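Local atomic coordinates of Nsp15 (Middle East respiratory syndrome-related coronavirus, PDB entry 5YVD), a protein that acts as the endoribonuclease of a coronavirus replicase, probably cutting viral RNA at uridylates as other members of the EndoU family do. Residues Q76-Y81 against S111-C116; N133-S138 against L175-N180. All coordinates share one frame; numbering follows the deposited sequence.

Contact 1 (Q76-Y81 against S111-C116); sequences QADICY and SALNIC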
# COMPACT_ATOMS: atom_id res chain seq x y z
N GLN A 76 27.96 3.75 -21.26
CA GLN A 76 27.13 2.56 -21.11
C GLN A 76 27.57 1.66 -19.96
O GLN A 76 27.72 0.44 -20.12
CB GLN A 76 27.06 1.76 -22.40
CG GLN A 76 26.43 2.50 -23.56
CD GLN A 76 26.94 1.98 -24.90
OE1 GLN A 76 28.13 1.63 -25.04
NE2 GLN A 76 26.06 1.92 -25.88
N ALA A 77 27.74 2.26 -18.79
CA ALA A 77 28.01 1.49 -17.58
C ALA A 77 26.70 0.90 -17.06
O ALA A 77 25.80 1.64 -16.69
CB ALA A 77 28.65 2.36 -16.53
N ASP A 78 26.62 -0.42 -17.05
CA ASP A 78 25.41 -1.13 -16.62
C ASP A 78 25.35 -1.35 -15.09
O ASP A 78 24.28 -1.30 -14.51
CB ASP A 78 25.28 -2.48 -17.38
CG ASP A 78 25.29 -2.30 -18.92
OD1 ASP A 78 24.23 -2.06 -19.55
OD2 ASP A 78 26.37 -2.43 -19.52
N ILE A 79 26.49 -1.56 -14.44
CA ILE A 79 26.51 -1.94 -13.01
C ILE A 79 27.88 -1.63 -12.39
O ILE A 79 28.87 -1.43 -13.12
CB ILE A 79 26.17 -3.44 -12.91
CG1 ILE A 79 26.12 -3.92 -11.47
CG2 ILE A 79 27.16 -4.27 -13.70
CD1 ILE A 79 25.40 -5.26 -11.35
N CYS A 80 27.96 -1.53 -11.06
CA CYS A 80 29.24 -1.22 -10.43
C CYS A 80 29.81 -2.45 -9.70
O CYS A 80 29.06 -3.32 -9.25
CB CYS A 80 29.10 -0.02 -9.47
SG CYS A 80 28.86 1.62 -10.23
N TYR A 81 31.13 -2.52 -9.57
CA TYR A 81 31.81 -3.65 -8.95
C TYR A 81 32.19 -3.39 -7.52
O TYR A 81 33.14 -2.68 -7.24
CB TYR A 81 33.08 -4.00 -9.72
CG TYR A 81 33.80 -5.25 -9.22
CD1 TYR A 81 34.98 -5.16 -8.48
CD2 TYR A 81 33.30 -6.53 -9.51
CE1 TYR A 81 35.64 -6.30 -8.05
CE2 TYR A 81 33.96 -7.68 -9.08
CZ TYR A 81 35.13 -7.56 -8.34
OH TYR A 81 35.82 -8.69 -7.92
N SER A 111 29.10 -12.11 -16.68
CA SER A 111 28.08 -11.86 -17.69
C SER A 111 28.75 -10.88 -18.65
O SER A 111 29.84 -10.38 -18.36
CB SER A 111 26.75 -11.33 -17.09
OG SER A 111 26.92 -10.75 -15.81
N ALA A 112 28.14 -10.62 -19.80
CA ALA A 112 28.74 -9.73 -20.78
C ALA A 112 28.10 -8.32 -20.77
O ALA A 112 27.72 -7.81 -21.82
CB ALA A 112 28.67 -10.35 -22.17
N LEU A 113 27.99 -7.72 -19.58
CA LEU A 113 27.61 -6.30 -19.43
C LEU A 113 28.86 -5.46 -19.24
O LEU A 113 29.94 -6.00 -19.08
CB LEU A 113 26.71 -6.08 -18.20
CG LEU A 113 25.63 -7.12 -17.87
CD1 LEU A 113 26.06 -7.96 -16.68
CD2 LEU A 113 24.29 -6.46 -17.57
N ASN A 114 28.72 -4.14 -19.23
CA ASN A 114 29.84 -3.24 -18.91
C ASN A 114 29.91 -2.96 -17.41
O ASN A 114 29.18 -2.14 -16.89
CB ASN A 114 29.72 -1.90 -19.64
CG ASN A 114 29.93 -2.02 -21.14
OD1 ASN A 114 30.97 -2.49 -21.61
ND2 ASN A 114 28.93 -1.56 -21.90
N ILE A 115 30.83 -3.63 -16.73
CA ILE A 115 31.04 -3.44 -15.30
C ILE A 115 32.04 -2.30 -15.07
O ILE A 115 33.15 -2.27 -15.65
CB ILE A 115 31.61 -4.73 -14.65
CG1 ILE A 115 30.75 -5.94 -15.05
CG2 ILE A 115 31.76 -4.55 -13.14
CD1 ILE A 115 31.00 -7.19 -14.24
N CYS A 116 31.64 -1.39 -14.18
CA CYS A 116 32.41 -0.22 -13.86
C CYS A 116 33.20 -0.47 -12.59
O CYS A 116 32.61 -0.75 -11.55
CB CYS A 116 31.48 0.96 -13.66
SG CYS A 116 32.32 2.43 -13.08
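I79 and I115 lie side by side and point the same way, the CG2 methyl of I79 4.2 Å from CG1 of I115. The other branch of I115 is used two residues further on: its CG2, anti to the backbone N, reaches CB of Y81 at 3.7 Å, while the phenol ring of Y81 runs on towards F117 and helix 124-129. I79 also packs on loop residues A97, I99 and I107. On the face of C80 and C116, SG of C80 approaches CB of C116, which CB of A77 also meets from the loop before the strand. Between these two faces runs the backbone pairing: N of C116 donates to O of I79 at 3.0 Å, and N of Y81 returns to O of C116. Towards Q76 the pairing gives way to a polar edge centred on N114. Its backbone N donates to OD2 of D78 at 2.9 Å, on the anti side of the carboxylate and 25° out of its plane, and its O accepts from N of D78. ND2 of N114 reaches O of Q76 at 2.9 Å by a more bent bond, 134° at the hydrogen; Q76 itself closes the preceding helix in a Schellman motif. Two short parallel strands thus pair at the edge of the mixed sheet in the Nsp15 middle domain, 79-80 being an outermost strand within this chain.

Contact 2 (N133-S138 against L175-N180); sequences NAIFIS and LYKKVN
I137 and L175 meet through methyls: chi1 of L175 (-69°) puts its CG anti to the carbonyl carbon, and the branch beyond carries CD2 to 3.5 Å from CG2 of I137 as the two chains cross. This is one pair of an antiparallel strand pairing inside the mixed sheet of the middle domain, with the strand axes 4.5 Å apart and 165° between their directions. I135 and K177 share the face of I137 and L175; CG of K177, anti to the backbone N, touches CG1 of I135, and the extended lysine chain then leads its NZ off to weak bonds with L75 and Q76. The other face carries A134, F136, Y176 and K178. F136 and Y176 touch at their CB atoms, 4.0 Å apart, and O of F136 lies in the plane of the Y176 ring at its edge, near CD2. Helix 124-129 covers this face: F128 meets the F136 ring and makes a cation-pi contact with K178, whose NZ also binds the carbonyls of F128 and T131, and the Y176 hydroxyl is bonded to N of I142. Two hydrogen-bonded pairs hold the backbones together, A134 with K178 and F136 with Y176, and N of K178 meets O of A134 at 2.7 Å almost linearly. Beyond the A134-K178 pair a side chain joins in: OD1 of N133 accepts the N-H of N180 at 2.8 Å, 166° at the hydrogen.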
# COMPACT_ATOMS: atom_id res chain seq x y z
N ASN A 133 34.77 -6.63 -21.16
CA ASN A 133 33.89 -5.50 -21.43
C ASN A 133 33.68 -4.74 -20.15
O ASN A 133 32.96 -5.21 -19.26
CB ASN A 133 32.55 -5.98 -21.98
CG ASN A 133 32.66 -6.61 -23.38
OD1 ASN A 133 33.48 -6.24 -24.17
ND2 ASN A 133 31.78 -7.54 -23.67
N ALA A 134 34.32 -3.58 -20.02
CA ALA A 134 34.31 -2.85 -18.73
C ALA A 134 34.75 -1.40 -18.82
O ALA A 134 35.30 -0.96 -19.82
CB ALA A 134 35.20 -3.57 -17.73
N ILE A 135 34.51 -0.69 -17.72
CA ILE A 135 34.86 0.72 -17.55
C ILE A 135 35.70 0.86 -16.27
O ILE A 135 35.41 0.22 -15.25
CB ILE A 135 33.56 1.57 -17.45
CG1 ILE A 135 32.88 1.62 -18.82
CG2 ILE A 135 33.83 2.98 -16.93
CD1 ILE A 135 31.45 2.09 -18.76
N PHE A 136 36.75 1.67 -16.32
CA PHE A 136 37.57 1.89 -15.13
C PHE A 136 37.63 3.36 -14.79
O PHE A 136 37.83 4.19 -15.68
CB PHE A 136 38.98 1.36 -15.30
CG PHE A 136 39.73 1.27 -14.00
CD1 PHE A 136 40.76 2.16 -13.70
CD2 PHE A 136 39.36 0.35 -13.05
CE1 PHE A 136 41.41 2.10 -12.48
CE2 PHE A 136 40.01 0.27 -11.84
CZ PHE A 136 41.04 1.15 -11.55
N ILE A 137 37.46 3.66 -13.50
CA ILE A 137 37.56 5.03 -13.03
C ILE A 137 38.71 5.13 -12.04
O ILE A 137 38.86 4.26 -11.17
CB ILE A 137 36.23 5.57 -12.44
CG1 ILE A 137 35.83 4.87 -11.15
CG2 ILE A 137 35.10 5.42 -13.46
CD1 ILE A 137 34.35 5.00 -10.79
N SER A 138 39.53 6.17 -12.21
CA SER A 138 40.66 6.40 -11.32
C SER A 138 41.06 7.85 -11.17
O SER A 138 40.79 8.68 -12.03
CB SER A 138 41.89 5.55 -11.73
OG SER A 138 42.91 6.32 -12.33
N LEU A 175 39.48 7.93 -17.08
CA LEU A 175 38.39 7.02 -17.36
C LEU A 175 38.76 6.10 -18.49
O LEU A 175 39.15 6.56 -19.57
CB LEU A 175 37.20 7.86 -17.80
CG LEU A 175 36.60 8.69 -16.67
CD1 LEU A 175 35.95 9.94 -17.23
CD2 LEU A 175 35.60 7.88 -15.86
N TYR A 176 38.65 4.79 -18.26
CA TYR A 176 39.05 3.82 -19.27
C TYR A 176 37.88 2.96 -19.65
O TYR A 176 36.99 2.71 -18.85
CB TYR A 176 40.21 2.96 -18.76
CG TYR A 176 41.40 3.78 -18.35
CD1 TYR A 176 42.50 3.91 -19.18
CD2 TYR A 176 41.41 4.47 -17.15
CE1 TYR A 176 43.59 4.70 -18.84
CE2 TYR A 176 42.50 5.26 -16.79
CZ TYR A 176 43.60 5.37 -17.65
OH TYR A 176 44.70 6.12 -17.32
N LYS A 177 37.86 2.53 -20.89
CA LYS A 177 36.84 1.60 -21.33
C LYS A 177 37.49 0.49 -22.13
O LYS A 177 38.39 0.74 -22.93
CB LYS A 177 35.78 2.32 -22.17
CG LYS A 177 34.64 1.43 -22.57
CD LYS A 177 33.47 2.20 -23.12
CE LYS A 177 32.26 1.29 -23.31
NZ LYS A 177 31.30 1.85 -24.28
N LYS A 178 37.03 -0.72 -21.88
CA LYS A 178 37.46 -1.91 -22.62
C LYS A 178 36.27 -2.57 -23.30
O LYS A 178 35.18 -2.66 -22.73
CB LYS A 178 38.11 -2.91 -21.66
CG LYS A 178 39.62 -2.76 -21.56
CD LYS A 178 40.19 -3.56 -20.41
CE LYS A 178 40.14 -5.05 -20.67
NZ LYS A 178 40.36 -5.80 -19.40
N VAL A 179 36.49 -3.02 -24.53
CA VAL A 179 35.50 -3.79 -25.28
C VAL A 179 36.25 -4.91 -25.97
O VAL A 179 37.13 -4.63 -26.77
CB VAL A 179 34.78 -2.92 -26.34
CG1 VAL A 179 33.95 -3.78 -27.29
CG2 VAL A 179 33.92 -1.84 -25.67
N ASN A 180 35.90 -6.16 -25.67
CA ASN A 180 36.60 -7.35 -26.19
C ASN A 180 38.02 -7.43 -25.66
O ASN A 180 38.92 -7.83 -26.37
CB ASN A 180 36.62 -7.37 -27.73
CG ASN A 180 35.23 -7.43 -28.32
OD1 ASN A 180 34.50 -8.40 -28.12
ND2 ASN A 180 34.85 -6.40 -29.05

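In the fold
Contacts 1 and 2 sit side by side in one sheet, their centres about 9 Å apart, because strands 115-118 and 134-138 are neighbours in it. The join is made by the backbone, O of I115 lying 2.9 Å from N of I135 in a probable hydrogen bond, and by packing of A77 CB on I135 CD1 at 3.6 Å. Along the chain contact 1 closes before contact 2 opens, and helix 124-129 lies in the connection between 115-118 and 134-138. Strands 79-80, 115-118 and 134-138 run parallel, and 174-178 turns the direction. All four segments belong to the middle domain.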